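Local coordinates for putative polyphosphate kinase 2 family protein (Arthrobacter aurescens, PDB 3RHF) that probably transfers phosphate groups between polyphosphate and nucleotides, as kinases of the polyphosphate kinase 2 family do, at residues Leu64-Lys69 against Asp271-Asp276; Arg75-Leu80 against Gly136-Ser141; Gly103-Ala108 against Val129-Met134; Ile148-Gly153 against Tyr224-Ser229; Ile181-Leu186 against Ala240-Val245. All coordinates share one frame; numbering follows the deposited sequence.

Contacts 2, 3 and 5 build or border one parallel sheet, whose strands lie side by side in the order 104-108, 135-139, 75-82, 179-187, 242-246. Contact 2 joins the central strand, 75-82, to 135-139, about 5 Å from the chain's centre; contact 3, centred about 8 Å from it, ties down one edge strand, and contact 5, about 10 Å away, adds the other. Contact 4 packs helices on one flank, while contact 1 lies about 43 Å from it, centre to centre. Along the chain, contact 1 encloses all the others, contact 3 falls within contact 2, and contacts 4 and 5 interleave. A P-loop-type core carries peripheral helices and a C-terminal tail meeting the second subunit.

Contact 1 (Leu64-Lys69 against Asp271-Asp276); sequences LFAEGK and DWPKAD
Pro-273 rests its ring on Ala-66 near the C-terminal end of helix 43-69, and this is the closely packed part of the contact. The proline CD lies 3.6 Å from Ala-66 CB, while its CG sits equally near the carbonyl oxygen of Ala-66. Beside this patch Glu-67 reaches out to the backbone of Asp-271. Its CG stands anti to the carbonyl carbon (chi1 -67°), and a bend at chi2 brings CD round toward the incoming chain. Glu-67 OE2 then accepts the N-H of Asp-271 at 3.1 Å from that nitrogen, in a fairly straight bond whose donor stands well above the carboxylate plane. The carbonyl oxygen of Asp-271 comes as near to the same OE2; since both atoms are acceptors, this probably takes something from the gain.

Residues 272-275 have the backbone angles of a polyproline II conformation, and in this extended form the linker between helix 250-266 and helix 279-287 passes the end of helix 43-69. The fit becomes looser around Trp-272, whose indole offers Ala-66 only an edge, CE3 lying 4.3 Å from Ala-66 CB. The ring lies against Glu-59, Glu-62 and Lys-63 of the same helix and meets Trp-208 of the second subunit, the two indole planes nearly parallel. Trp-208 of that subunit also packs on Ala-66 and Pro-273. Toward solvent, Asp-271 directs its CB away from the helix; its OD1 takes a weak bond from Trp-272 N and stays 6.9 Å from Glu-67 OE2. Past Pro-273 the linker peels off from the helix.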
# COMPACT_ATOMS: atom_id res chain seq x y z
N LEU A 64 13.18 7.91 6.74
CA LEU A 64 12.32 9.11 6.59
C LEU A 64 11.25 9.15 7.65
O LEU A 64 11.07 10.11 8.36
CB LEU A 64 11.65 9.17 5.19
CG LEU A 64 10.92 10.48 4.81
CD1 LEU A 64 11.89 11.60 4.67
CD2 LEU A 64 10.18 10.33 3.50
N PHE A 65 10.51 8.06 7.75
CA PHE A 65 9.44 7.91 8.74
C PHE A 65 9.91 8.08 10.19
O PHE A 65 9.31 8.79 10.95
CB PHE A 65 8.81 6.55 8.57
CG PHE A 65 7.55 6.38 9.34
CD1 PHE A 65 6.36 6.82 8.83
CD2 PHE A 65 7.56 5.83 10.57
CE1 PHE A 65 5.18 6.69 9.57
CE2 PHE A 65 6.39 5.69 11.31
CZ PHE A 65 5.20 6.11 10.80
N ALA A 66 10.99 7.41 10.54
CA ALA A 66 11.50 7.41 11.92
C ALA A 66 11.88 8.82 12.25
O ALA A 66 11.56 9.31 13.34
CB ALA A 66 12.69 6.49 12.06
N GLU A 67 12.55 9.47 11.31
CA GLU A 67 12.96 10.86 11.50
C GLU A 67 11.74 11.74 11.68
O GLU A 67 11.71 12.61 12.56
CB GLU A 67 13.78 11.37 10.32
CG GLU A 67 15.13 10.72 10.17
CD GLU A 67 16.30 11.67 10.40
OE1 GLU A 67 16.29 12.39 11.40
OE2 GLU A 67 17.26 11.66 9.59
N GLY A 68 10.75 11.55 10.84
CA GLY A 68 9.52 12.31 10.99
C GLY A 68 8.87 12.13 12.36
O GLY A 68 8.40 13.09 12.94
N LYS A 69 8.85 10.91 12.88
CA LYS A 69 8.26 10.63 14.19
C LYS A 69 9.04 11.37 15.28
O LYS A 69 8.54 11.57 16.34
CB LYS A 69 8.17 9.10 14.46
CG LYS A 69 7.86 8.69 15.94
CD LYS A 69 7.32 7.19 16.21
CE LYS A 69 7.43 6.79 17.76
NZ LYS A 69 7.02 5.36 18.21
N ASP A 271 19.27 9.45 8.76
CA ASP A 271 19.80 8.38 9.56
C ASP A 271 18.79 8.10 10.63
O ASP A 271 17.88 8.86 10.86
CB ASP A 271 21.14 8.74 10.23
CG ASP A 271 22.01 7.45 10.53
OD1 ASP A 271 21.53 6.29 10.34
OD2 ASP A 271 23.18 7.61 10.97
N TRP A 272 18.99 6.99 11.30
CA TRP A 272 18.13 6.57 12.38
C TRP A 272 18.26 7.50 13.55
O TRP A 272 19.36 7.88 13.93
CB TRP A 272 18.55 5.18 12.85
CG TRP A 272 18.53 4.16 11.77
CD1 TRP A 272 19.60 3.54 11.22
CD2 TRP A 272 17.37 3.64 11.11
NE1 TRP A 272 19.18 2.65 10.27
CE2 TRP A 272 17.82 2.69 10.20
CE3 TRP A 272 16.01 3.87 11.24
CZ2 TRP A 272 16.95 1.98 9.39
CZ3 TRP A 272 15.15 3.18 10.43
CH2 TRP A 272 15.62 2.25 9.51
N PRO A 273 17.12 7.85 14.15
CA PRO A 273 17.13 8.66 15.37
C PRO A 273 17.79 7.97 16.56
O PRO A 273 17.63 6.76 16.75
CB PRO A 273 15.65 8.91 15.67
CG PRO A 273 14.95 8.59 14.40
CD PRO A 273 15.76 7.55 13.69
N LYS A 274 18.54 8.74 17.32
CA LYS A 274 19.03 8.34 18.64
C LYS A 274 17.86 8.14 19.60
O LYS A 274 16.85 8.77 19.49
CB LYS A 274 19.95 9.45 19.24
CG LYS A 274 21.20 9.88 18.42
CD LYS A 274 21.95 8.68 17.77
CE LYS A 274 23.47 8.99 17.59
NZ LYS A 274 24.12 8.06 16.59
N ALA A 275 18.03 7.27 20.57
CA ALA A 275 17.05 7.08 21.63
C ALA A 275 16.81 8.39 22.35
O ALA A 275 17.74 9.09 22.66
CB ALA A 275 17.55 6.04 22.58
N ASP A 276 15.56 8.73 22.60
CA ASP A 276 15.19 9.83 23.53
C ASP A 276 15.04 9.34 24.97
O ASP A 276 14.22 9.86 25.71
CB ASP A 276 13.86 10.46 23.11
CG ASP A 276 12.70 9.41 22.95
OD1 ASP A 276 12.94 8.25 22.43
OD2 ASP A 276 11.53 9.75 23.30

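Contact 2 (Arg75-Leu80 against Gly136-Ser141); sequences RLLLIL and GVFDRS
Leu-77 places its CD1 methyl over the middle of the Phe-138 ring, 3.7 Å from the centroid and almost exactly on the ring normal, a CH-pi contact between two neighbouring strands. CG of the leucine is anti to its backbone N (chi1 -180°), and its second torsion swings CD1 across toward the partner strand. The same methyl lies 3.6 Å from Gly-136 O, in a place that the lack of a side chain at Gly-136 keeps accessible. On this face Ile-79 runs alongside Phe-138, and its CG2 presses on Ser-141 CB at 3.4 Å. On the other face Leu-78 and Val-137 lie side by side, their methyls CD2 and CG2 4.1 Å apart.

What positions these groups is a parallel ladder. Gly-136 N donates to Leu-76 O at 2.7 Å; Leu-78 N then bonds to Gly-136 O, Phe-138 N to Leu-78 O and Leu-80 N to Phe-138 O, all of them nearly straight. A last rung from Arg-140 N to Leu-80 O is longer, 3.1 Å, and bent to 137°, where the second strand gives way to a loop. The guanidinium of Arg-140 has its salt-bridge partner in Asp-84, and Ser-141 OG bonds to Gln-81 OE1.

Together the strands form the centre of the alpha/beta/alpha sandwich of the P-loop NTPase class. Strand 179-187 continues the sheet beyond 75-82, and strand 104-108 beyond 135-139; helix 88-98 packs on Leu-80 and Asp-139, and helix 250-266 on Leu-76 and Leu-78.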
# COMPACT_ATOMS: atom_id res chain seq x y z
N ARG A 75 9.99 15.25 3.91
CA ARG A 75 9.06 14.30 3.35
C ARG A 75 9.28 14.27 1.85
O ARG A 75 10.09 15.01 1.34
CB ARG A 75 7.64 14.75 3.65
CG ARG A 75 7.31 16.09 3.03
CD ARG A 75 6.19 16.77 3.79
NE ARG A 75 6.74 17.57 4.86
CZ ARG A 75 6.04 18.17 5.79
NH1 ARG A 75 6.68 18.88 6.70
NH2 ARG A 75 4.72 18.08 5.84
N LEU A 76 8.55 13.43 1.15
CA LEU A 76 8.77 13.24 -0.25
C LEU A 76 7.47 13.06 -0.99
O LEU A 76 6.52 12.53 -0.48
CB LEU A 76 9.71 12.03 -0.45
CG LEU A 76 10.40 11.92 -1.83
CD1 LEU A 76 11.85 11.57 -1.74
CD2 LEU A 76 9.72 10.92 -2.66
N LEU A 77 7.45 13.52 -2.24
CA LEU A 77 6.25 13.48 -3.09
C LEU A 77 6.67 13.08 -4.50
O LEU A 77 7.39 13.84 -5.20
CB LEU A 77 5.53 14.85 -3.11
CG LEU A 77 4.23 14.97 -3.96
CD1 LEU A 77 3.15 13.93 -3.55
CD2 LEU A 77 3.60 16.36 -4.03
N LEU A 78 6.23 11.88 -4.89
CA LEU A 78 6.38 11.35 -6.20
C LEU A 78 5.13 11.66 -6.99
O LEU A 78 4.02 11.25 -6.59
CB LEU A 78 6.57 9.86 -6.12
CG LEU A 78 6.74 9.06 -7.42
CD1 LEU A 78 8.06 9.42 -8.16
CD2 LEU A 78 6.71 7.57 -7.12
N ILE A 79 5.31 12.40 -8.10
CA ILE A 79 4.25 12.68 -9.06
C ILE A 79 4.48 11.90 -10.35
O ILE A 79 5.48 12.13 -11.05
CB ILE A 79 4.14 14.23 -9.45
CG1 ILE A 79 3.86 15.09 -8.21
CG2 ILE A 79 3.03 14.43 -10.43
CD1 ILE A 79 3.89 16.58 -8.41
N LEU A 80 3.51 11.06 -10.68
CA LEU A 80 3.48 10.37 -11.97
C LEU A 80 2.42 10.88 -12.94
O LEU A 80 1.26 10.92 -12.60
CB LEU A 80 3.25 8.91 -11.79
CG LEU A 80 4.40 8.29 -11.05
CD1 LEU A 80 3.87 7.00 -10.41
CD2 LEU A 80 5.57 8.03 -11.99
N GLY A 136 4.67 10.59 -0.23
CA GLY A 136 3.39 10.75 -0.92
C GLY A 136 3.52 10.32 -2.36
O GLY A 136 4.55 10.63 -3.03
N VAL A 137 2.51 9.59 -2.85
CA VAL A 137 2.49 9.24 -4.27
C VAL A 137 1.22 9.74 -4.91
O VAL A 137 0.11 9.38 -4.48
CB VAL A 137 2.69 7.74 -4.51
CG1 VAL A 137 2.46 7.41 -6.00
CG2 VAL A 137 4.08 7.28 -4.02
N PHE A 138 1.41 10.57 -5.94
CA PHE A 138 0.33 11.07 -6.80
C PHE A 138 0.32 10.33 -8.17
O PHE A 138 1.16 10.58 -9.05
CB PHE A 138 0.49 12.58 -7.08
CG PHE A 138 0.10 13.51 -5.93
CD1 PHE A 138 -0.39 13.05 -4.71
CD2 PHE A 138 0.23 14.89 -6.11
CE1 PHE A 138 -0.74 13.97 -3.66
CE2 PHE A 138 -0.07 15.79 -5.08
CZ PHE A 138 -0.56 15.33 -3.86
N ASP A 139 -0.62 9.38 -8.28
CA ASP A 139 -1.01 8.82 -9.58
C ASP A 139 -2.00 9.78 -10.27
O ASP A 139 -3.18 9.86 -9.91
CB ASP A 139 -1.60 7.41 -9.41
CG ASP A 139 -1.98 6.75 -10.72
OD1 ASP A 139 -1.98 7.45 -11.73
OD2 ASP A 139 -2.29 5.52 -10.76
N ARG A 140 -1.47 10.47 -11.28
CA ARG A 140 -2.00 11.73 -11.82
C ARG A 140 -1.93 12.81 -10.74
O ARG A 140 -1.72 12.49 -9.58
CB ARG A 140 -3.42 11.58 -12.36
CG ARG A 140 -3.55 10.56 -13.45
CD ARG A 140 -5.01 10.44 -13.80
NE ARG A 140 -5.24 9.52 -14.90
CZ ARG A 140 -5.42 8.20 -14.77
NH1 ARG A 140 -5.62 7.49 -15.88
NH2 ARG A 140 -5.39 7.59 -13.58
N SER A 141 -2.04 14.06 -11.16
CA SER A 141 -1.72 15.17 -10.30
C SER A 141 -2.38 16.50 -10.70
O SER A 141 -3.41 16.54 -11.40
CB SER A 141 -0.22 15.36 -10.31
OG SER A 141 0.14 16.05 -11.49

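Contact 3 (Gly103-Ala108 against Val129-Met134); sequences GVQLTA and VPAAGM
Gly-103 and Met-134 bring their CA atoms to within 5.3 Å, where strand 104-108 begins and where a type II turn from Ala-131 to Met-134, closed by Met-134 N and Ala-131 O and with Gly-133 taking the positive phi asked of its third residue, delivers the chain to strand 135-139.

Gln-105 crosses to the loop with its chain extended beyond CG. Its OE1 receives the N-H of Ala-131 from nearly straight ahead of the carbonyl; the modelled separation of 2.5 Å between OE1 and Ala-131 N is short, and its exact value is doubtful. Pro-130 CA and Ala-131 CB flank the same oxygen. Met-134, a selenomethionine here, crosses the glutamine at about a right angle. Bends at chi2 and chi3 (both near -70°) turn its end in against strand 104-108, CE lying close to Gln-105 CG (3.3 Å, a tight approach) and 3.5 Å from Val-104 N, while SE sits beside the carbonyl of Gly-103. At the other end of the contact a water donates to both Gly-103 O and Gly-133 O, its oxygen 2.6 Å from the first and 2.7 Å from the second, joining two carbonyls that could not bond to each other.

One segment is edge strand 104-108 with the glycine before it; the other is the loop leading into its parallel neighbour, 135-139. Gly-103 and Gln-105 both bond through the backbone to Val-135, and Gln-105 also to Val-137. Because the side-chain amide serves the loop N-H and the water serves two acceptors, the turn is tied to the strand by polar links on both sides of the selenomethionine, whose long chain packs between them.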
# COMPACT_ATOMS: atom_id res chain seq x y z
N GLY A 103 3.69 4.33 6.02
CA GLY A 103 4.64 5.44 5.72
C GLY A 103 4.38 6.13 4.38
O GLY A 103 5.14 7.01 3.99
N VAL A 104 3.27 5.75 3.74
CA VAL A 104 2.93 6.18 2.38
C VAL A 104 1.55 6.73 2.27
O VAL A 104 0.64 6.16 2.84
CB VAL A 104 3.02 4.99 1.39
CG1 VAL A 104 2.59 5.38 0.01
CG2 VAL A 104 4.44 4.47 1.35
N GLN A 105 1.39 7.83 1.55
CA GLN A 105 0.03 8.44 1.29
C GLN A 105 -0.10 8.45 -0.22
O GLN A 105 0.53 9.25 -0.90
CB GLN A 105 -0.20 9.87 1.91
CG GLN A 105 0.47 10.03 3.31
CD GLN A 105 0.14 11.31 4.16
OE1 GLN A 105 1.00 12.21 4.36
NE2 GLN A 105 -1.03 11.32 4.74
N LEU A 106 -0.82 7.46 -0.74
CA LEU A 106 -1.10 7.38 -2.15
C LEU A 106 -2.46 8.05 -2.46
O LEU A 106 -3.45 7.80 -1.80
CB LEU A 106 -1.17 5.92 -2.55
CG LEU A 106 -1.82 5.65 -3.90
CD1 LEU A 106 -0.92 6.33 -4.97
CD2 LEU A 106 -1.92 4.13 -4.08
N THR A 107 -2.48 8.90 -3.49
CA THR A 107 -3.71 9.37 -4.07
C THR A 107 -3.69 9.16 -5.61
O THR A 107 -2.76 9.59 -6.28
CB THR A 107 -3.94 10.89 -3.76
OG1 THR A 107 -3.93 11.11 -2.34
CG2 THR A 107 -5.29 11.34 -4.34
N ALA A 108 -4.69 8.48 -6.13
CA ALA A 108 -4.98 8.41 -7.56
C ALA A 108 -6.14 9.36 -7.85
O ALA A 108 -7.33 9.04 -7.62
CB ALA A 108 -5.35 6.97 -7.95
N VAL A 129 -1.23 16.46 0.06
CA VAL A 129 0.21 16.50 0.15
C VAL A 129 0.72 15.73 1.36
O VAL A 129 0.07 15.67 2.38
CB VAL A 129 0.70 17.94 0.17
CG1 VAL A 129 0.23 18.66 -1.06
CG2 VAL A 129 0.21 18.72 1.45
N PRO A 130 1.89 15.08 1.24
CA PRO A 130 2.23 14.19 2.31
C PRO A 130 2.60 14.95 3.61
O PRO A 130 3.04 16.11 3.56
CB PRO A 130 3.39 13.41 1.76
CG PRO A 130 4.07 14.38 0.84
CD PRO A 130 2.97 15.22 0.26
N ALA A 131 2.37 14.30 4.74
CA ALA A 131 2.75 14.87 6.02
C ALA A 131 4.26 14.61 6.24
O ALA A 131 4.87 13.78 5.54
CB ALA A 131 1.89 14.22 7.15
N ALA A 132 4.84 15.33 7.21
CA ALA A 132 6.20 15.06 7.73
C ALA A 132 6.51 13.57 7.87
O ALA A 132 5.74 12.81 8.40
CB ALA A 132 6.42 15.73 9.07
N GLY A 133 7.65 13.16 7.35
CA GLY A 133 8.03 11.78 7.43
C GLY A 133 7.33 10.84 6.47
O GLY A 133 7.57 9.63 6.52
N MSE A 134 6.47 11.37 5.60
CA MSE A 134 5.73 10.50 4.72
C MSE A 134 6.26 10.54 3.30
O MSE A 134 6.90 11.52 2.90
CB MSE A 134 4.27 10.87 4.72
CG MSE A 134 3.58 10.87 6.10
SE MSE A 134 3.35 9.07 6.84
CE MSE A 134 1.93 8.35 5.71
O HOH W 1 7.41 7.22 5.32

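Contact 4 (Ile148-Gly153 against Tyr224-Ser229); sequences IHRVHG and YMDAYS
Val-151 pushes its CG2 methyl onto the face of Tyr-224, over the centre of the ring and 3.8 Å from the centroid. The two side chains meet at about a right angle, and CG1 of the valine reaches only the CE2 side of the ring. Farther out, Ile-148 lies alongside the tyrosine, and its CG1 touches Tyr-224 OH at 3.5 Å. That hydroxyl also has a weak hydrogen bond to Glu-217.

The low spot on helix 221-235 is Ala-227, whose small side chain makes a shallow hollow bordered by Val-151 CG2, 4.4 Å from its CB, and by Arg-150 CD, 4.0 Å from the same CB. The arginine, extended from CG to NE, passes over the alanine to Asp-226. Arg-150 NH1 bonds to Asp-226 OD2 at 2.9 Å, but the angle of 137° and the planes turned 58° apart make this a skewed salt bridge, to which NH2 adds a weak second bond. The charged pair lies toward solvent, with Asp-226 exposed, beside the apolar centre.

The arrangement is that of a short helix, 148-151, ended by a Schellman motif with Gly-153 as its C-prime residue, packed against a longer helix through a valine-on-tyrosine contact.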
# COMPACT_ATOMS: atom_id res chain seq x y z
N ILE A 148 -5.28 17.62 -20.12
CA ILE A 148 -6.53 17.24 -20.70
C ILE A 148 -7.27 18.55 -21.03
O ILE A 148 -7.75 18.75 -22.14
CB ILE A 148 -7.29 16.21 -19.77
CG1 ILE A 148 -8.43 15.53 -20.55
CG2 ILE A 148 -7.86 16.83 -18.55
CD1 ILE A 148 -8.99 14.22 -19.86
N HIS A 149 -7.29 19.49 -20.09
CA HIS A 149 -8.00 20.75 -20.27
C HIS A 149 -7.46 21.52 -21.47
O HIS A 149 -8.20 22.17 -22.19
CB HIS A 149 -7.90 21.61 -19.01
CG HIS A 149 -8.73 21.13 -17.86
ND1 HIS A 149 -9.67 21.93 -17.23
CD2 HIS A 149 -8.76 19.94 -17.22
CE1 HIS A 149 -10.24 21.25 -16.25
NE2 HIS A 149 -9.72 20.04 -16.23
N ARG A 150 -6.16 21.46 -21.69
CA ARG A 150 -5.60 22.14 -22.84
C ARG A 150 -6.09 21.51 -24.14
O ARG A 150 -6.77 22.16 -24.93
CB ARG A 150 -4.09 22.10 -22.76
CG ARG A 150 -3.43 22.83 -23.88
CD ARG A 150 -1.98 22.98 -23.57
NE ARG A 150 -1.31 23.95 -24.40
CZ ARG A 150 -0.92 23.74 -25.66
NH1 ARG A 150 -1.14 22.56 -26.29
NH2 ARG A 150 -0.28 24.71 -26.29
N VAL A 151 -5.77 20.24 -24.32
CA VAL A 151 -6.17 19.45 -25.47
C VAL A 151 -7.60 19.74 -25.90
O VAL A 151 -7.85 19.99 -27.08
CB VAL A 151 -6.07 17.97 -25.19
CG1 VAL A 151 -6.55 17.14 -26.40
CG2 VAL A 151 -4.65 17.60 -24.85
N HIS A 152 -8.53 19.70 -24.96
CA HIS A 152 -9.95 19.82 -25.27
C HIS A 152 -10.54 21.24 -25.17
O HIS A 152 -11.76 21.42 -25.14
CB HIS A 152 -10.72 18.82 -24.42
CG HIS A 152 -10.49 17.40 -24.84
ND1 HIS A 152 -10.25 16.38 -23.95
CD2 HIS A 152 -10.45 16.84 -26.08
CE1 HIS A 152 -10.08 15.25 -24.61
NE2 HIS A 152 -10.19 15.51 -25.91
N GLY A 153 -9.68 22.26 -25.16
CA GLY A 153 -10.12 23.66 -25.12
C GLY A 153 -10.96 24.04 -23.91
O GLY A 153 -11.75 24.99 -23.99
N TYR A 224 -1.84 16.03 -26.93
CA TYR A 224 -1.28 15.62 -25.66
C TYR A 224 0.22 15.73 -25.61
O TYR A 224 0.73 16.25 -24.67
CB TYR A 224 -1.69 14.22 -25.30
CG TYR A 224 -3.06 14.08 -24.67
CD1 TYR A 224 -3.28 14.41 -23.32
CD2 TYR A 224 -4.12 13.59 -25.40
CE1 TYR A 224 -4.56 14.26 -22.74
CE2 TYR A 224 -5.37 13.44 -24.83
CZ TYR A 224 -5.59 13.77 -23.51
OH TYR A 224 -6.86 13.56 -23.02
N MSE A 225 0.96 15.23 -26.59
CA MSE A 225 2.41 15.44 -26.56
C MSE A 225 2.81 16.92 -26.49
O MSE A 225 3.81 17.27 -25.87
CB MSE A 225 3.11 14.84 -27.77
CG MSE A 225 3.16 13.29 -27.84
SE MSE A 225 3.59 12.31 -26.18
CE MSE A 225 1.79 12.15 -25.39
N ASP A 226 2.03 17.77 -27.17
CA ASP A 226 2.29 19.23 -27.16
C ASP A 226 2.01 19.82 -25.74
O ASP A 226 2.79 20.63 -25.21
CB ASP A 226 1.48 19.93 -28.29
CG ASP A 226 1.87 21.39 -28.47
OD1 ASP A 226 3.06 21.65 -28.79
OD2 ASP A 226 1.01 22.30 -28.28
N ALA A 227 0.90 19.39 -25.16
CA ALA A 227 0.52 19.82 -23.83
C ALA A 227 1.63 19.51 -22.84
O ALA A 227 1.99 20.34 -22.01
CB ALA A 227 -0.76 19.14 -23.42
N TYR A 228 2.16 18.30 -22.94
CA TYR A 228 3.20 17.87 -22.04
C TYR A 228 4.41 18.75 -22.23
O TYR A 228 4.99 19.24 -21.27
CB TYR A 228 3.55 16.38 -22.25
CG TYR A 228 2.72 15.46 -21.36
CD1 TYR A 228 2.99 15.36 -20.01
CD2 TYR A 228 1.65 14.73 -21.87
CE1 TYR A 228 2.23 14.56 -19.19
CE2 TYR A 228 0.87 13.92 -21.03
CZ TYR A 228 1.17 13.85 -19.69
OH TYR A 228 0.42 13.07 -18.81
N SER A 229 4.80 18.94 -23.49
CA SER A 229 6.05 19.59 -23.77
C SER A 229 5.97 21.02 -23.33
O SER A 229 6.93 21.54 -22.81
CB SER A 229 6.45 19.45 -25.24
OG SER A 229 5.52 20.13 -26.01

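Contact 5 (Ile181-Leu186 against Ala240-Val245); sequences IVKVML and APWHVV
Lys-183 NZ donates to Ala-240 O at 2.9 Å, and beyond the two segments it makes a salt bridge with Glu-171 and hydrogen bonds with Tyr-143 OH and Thr-235 O. Such a surround probably keeps the buried amine charged. Its chain, bent at chi3 (-68°) to set CE above the indole of Trp-242, crosses that side chain at about a right angle; CE lies 3.5 Å from the centroid of the five-membered ring, while NZ is farther off-centre in a cation-pi contact. Trp-242 NE1 is held by Thr-235.

On the opposite face of the sheet, His-243 turns its ND1 to Lys-183 O at 2.9 Å, with that oxygen in the ring plane; the backbone N of His-243 adds a weak bond to it. Further along the ladder is regular: Met-185 N to His-243 O at 2.7 Å, then Val-245 N to Met-185 O. At the other end a water bridges Ile-181 O, Lys-183 N and Pro-241 O, where the two chains have not yet closed into the ladder.

Val-184 and Val-245 meet through methyls CG1 and CG2, 4.0 Å apart, beneath helix 250-266. With directions 31° apart, the two form a twisted parallel pair, edge strand 242-246 finishing the five-stranded sheet of the P-loop NTPase-like fold.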
# COMPACT_ATOMS: atom_id res chain seq x y z
N ILE A 181 10.24 17.10 -4.17
CA ILE A 181 9.26 16.72 -5.19
C ILE A 181 9.94 16.03 -6.32
O ILE A 181 10.74 16.64 -7.00
CB ILE A 181 8.44 17.94 -5.75
CG1 ILE A 181 7.60 18.58 -4.64
CG2 ILE A 181 7.55 17.53 -7.01
CD1 ILE A 181 7.07 20.00 -4.99
N VAL A 182 9.58 14.78 -6.55
CA VAL A 182 10.09 14.00 -7.68
C VAL A 182 9.02 13.84 -8.77
O VAL A 182 8.08 13.05 -8.59
CB VAL A 182 10.50 12.62 -7.25
CG1 VAL A 182 10.77 11.78 -8.45
CG2 VAL A 182 11.75 12.70 -6.37
N LYS A 183 9.17 14.55 -9.90
CA LYS A 183 8.17 14.53 -10.96
C LYS A 183 8.62 13.61 -12.12
O LYS A 183 9.73 13.74 -12.64
CB LYS A 183 7.87 15.94 -11.49
CG LYS A 183 7.45 16.93 -10.42
CD LYS A 183 6.75 18.21 -10.98
CE LYS A 183 7.68 19.14 -11.80
NZ LYS A 183 7.48 20.62 -11.57
N VAL A 184 7.76 12.67 -12.49
CA VAL A 184 8.11 11.69 -13.49
C VAL A 184 7.03 11.65 -14.56
O VAL A 184 5.81 11.57 -14.27
CB VAL A 184 8.29 10.30 -12.87
CG1 VAL A 184 8.09 9.25 -13.91
CG2 VAL A 184 9.66 10.21 -12.22
N MSE A 185 7.46 11.71 -15.81
CA MSE A 185 6.54 11.43 -16.93
C MSE A 185 6.98 10.17 -17.62
O MSE A 185 8.10 10.06 -18.10
CB MSE A 185 6.47 12.59 -17.89
CG MSE A 185 5.32 12.41 -18.93
SE MSE A 185 6.05 12.15 -20.75
CE MSE A 185 4.33 12.16 -21.79
N LEU A 186 6.09 9.20 -17.65
CA LEU A 186 6.36 7.96 -18.36
C LEU A 186 5.98 8.09 -19.83
O LEU A 186 4.81 8.24 -20.14
CB LEU A 186 5.57 6.79 -17.76
CG LEU A 186 5.74 6.54 -16.28
CD1 LEU A 186 4.80 5.42 -15.95
CD2 LEU A 186 7.19 6.22 -15.98
N ALA A 240 11.95 21.75 -8.58
CA ALA A 240 11.13 20.63 -8.93
C ALA A 240 11.24 20.34 -10.43
O ALA A 240 10.37 20.70 -11.23
CB ALA A 240 9.72 20.85 -8.50
N PRO A 241 12.34 19.67 -10.81
CA PRO A 241 12.57 19.34 -12.18
C PRO A 241 11.58 18.32 -12.64
O PRO A 241 11.16 17.50 -11.82
CB PRO A 241 13.96 18.70 -12.16
CG PRO A 241 14.56 19.07 -10.86
CD PRO A 241 13.41 19.18 -9.94
N TRP A 242 11.24 18.36 -13.93
CA TRP A 242 10.54 17.23 -14.56
C TRP A 242 11.53 16.16 -15.01
O TRP A 242 12.66 16.46 -15.30
CB TRP A 242 9.77 17.69 -15.78
CG TRP A 242 8.41 18.07 -15.47
CD1 TRP A 242 7.90 19.35 -15.41
CD2 TRP A 242 7.37 17.20 -15.22
NE1 TRP A 242 6.59 19.30 -15.11
CE2 TRP A 242 6.22 17.99 -14.97
CE3 TRP A 242 7.27 15.82 -15.16
CZ2 TRP A 242 4.98 17.43 -14.67
CZ3 TRP A 242 6.03 15.25 -14.85
CH2 TRP A 242 4.91 16.06 -14.60
N HIS A 243 11.12 14.92 -15.02
CA HIS A 243 11.92 13.89 -15.61
C HIS A 243 11.02 13.13 -16.55
O HIS A 243 9.90 12.82 -16.22
CB HIS A 243 12.45 12.93 -14.56
CG HIS A 243 13.23 13.60 -13.48
ND1 HIS A 243 12.63 14.12 -12.36
CD2 HIS A 243 14.56 13.81 -13.33
CE1 HIS A 243 13.55 14.65 -11.59
NE2 HIS A 243 14.74 14.46 -12.15
N VAL A 244 11.54 12.84 -17.73
CA VAL A 244 10.81 12.08 -18.73
C VAL A 244 11.60 10.79 -18.93
O VAL A 244 12.77 10.82 -19.31
CB VAL A 244 10.73 12.85 -20.06
CG1 VAL A 244 10.27 11.89 -21.18
CG2 VAL A 244 9.81 14.10 -19.94
N VAL A 245 10.93 9.68 -18.62
CA VAL A 245 11.49 8.37 -18.48
C VAL A 245 10.95 7.51 -19.61
O VAL A 245 9.74 7.19 -19.65
CB VAL A 245 11.04 7.72 -17.15
CG1 VAL A 245 11.55 6.35 -17.08
CG2 VAL A 245 11.48 8.53 -15.90
O HOH W 2 11.72 16.27 -9.52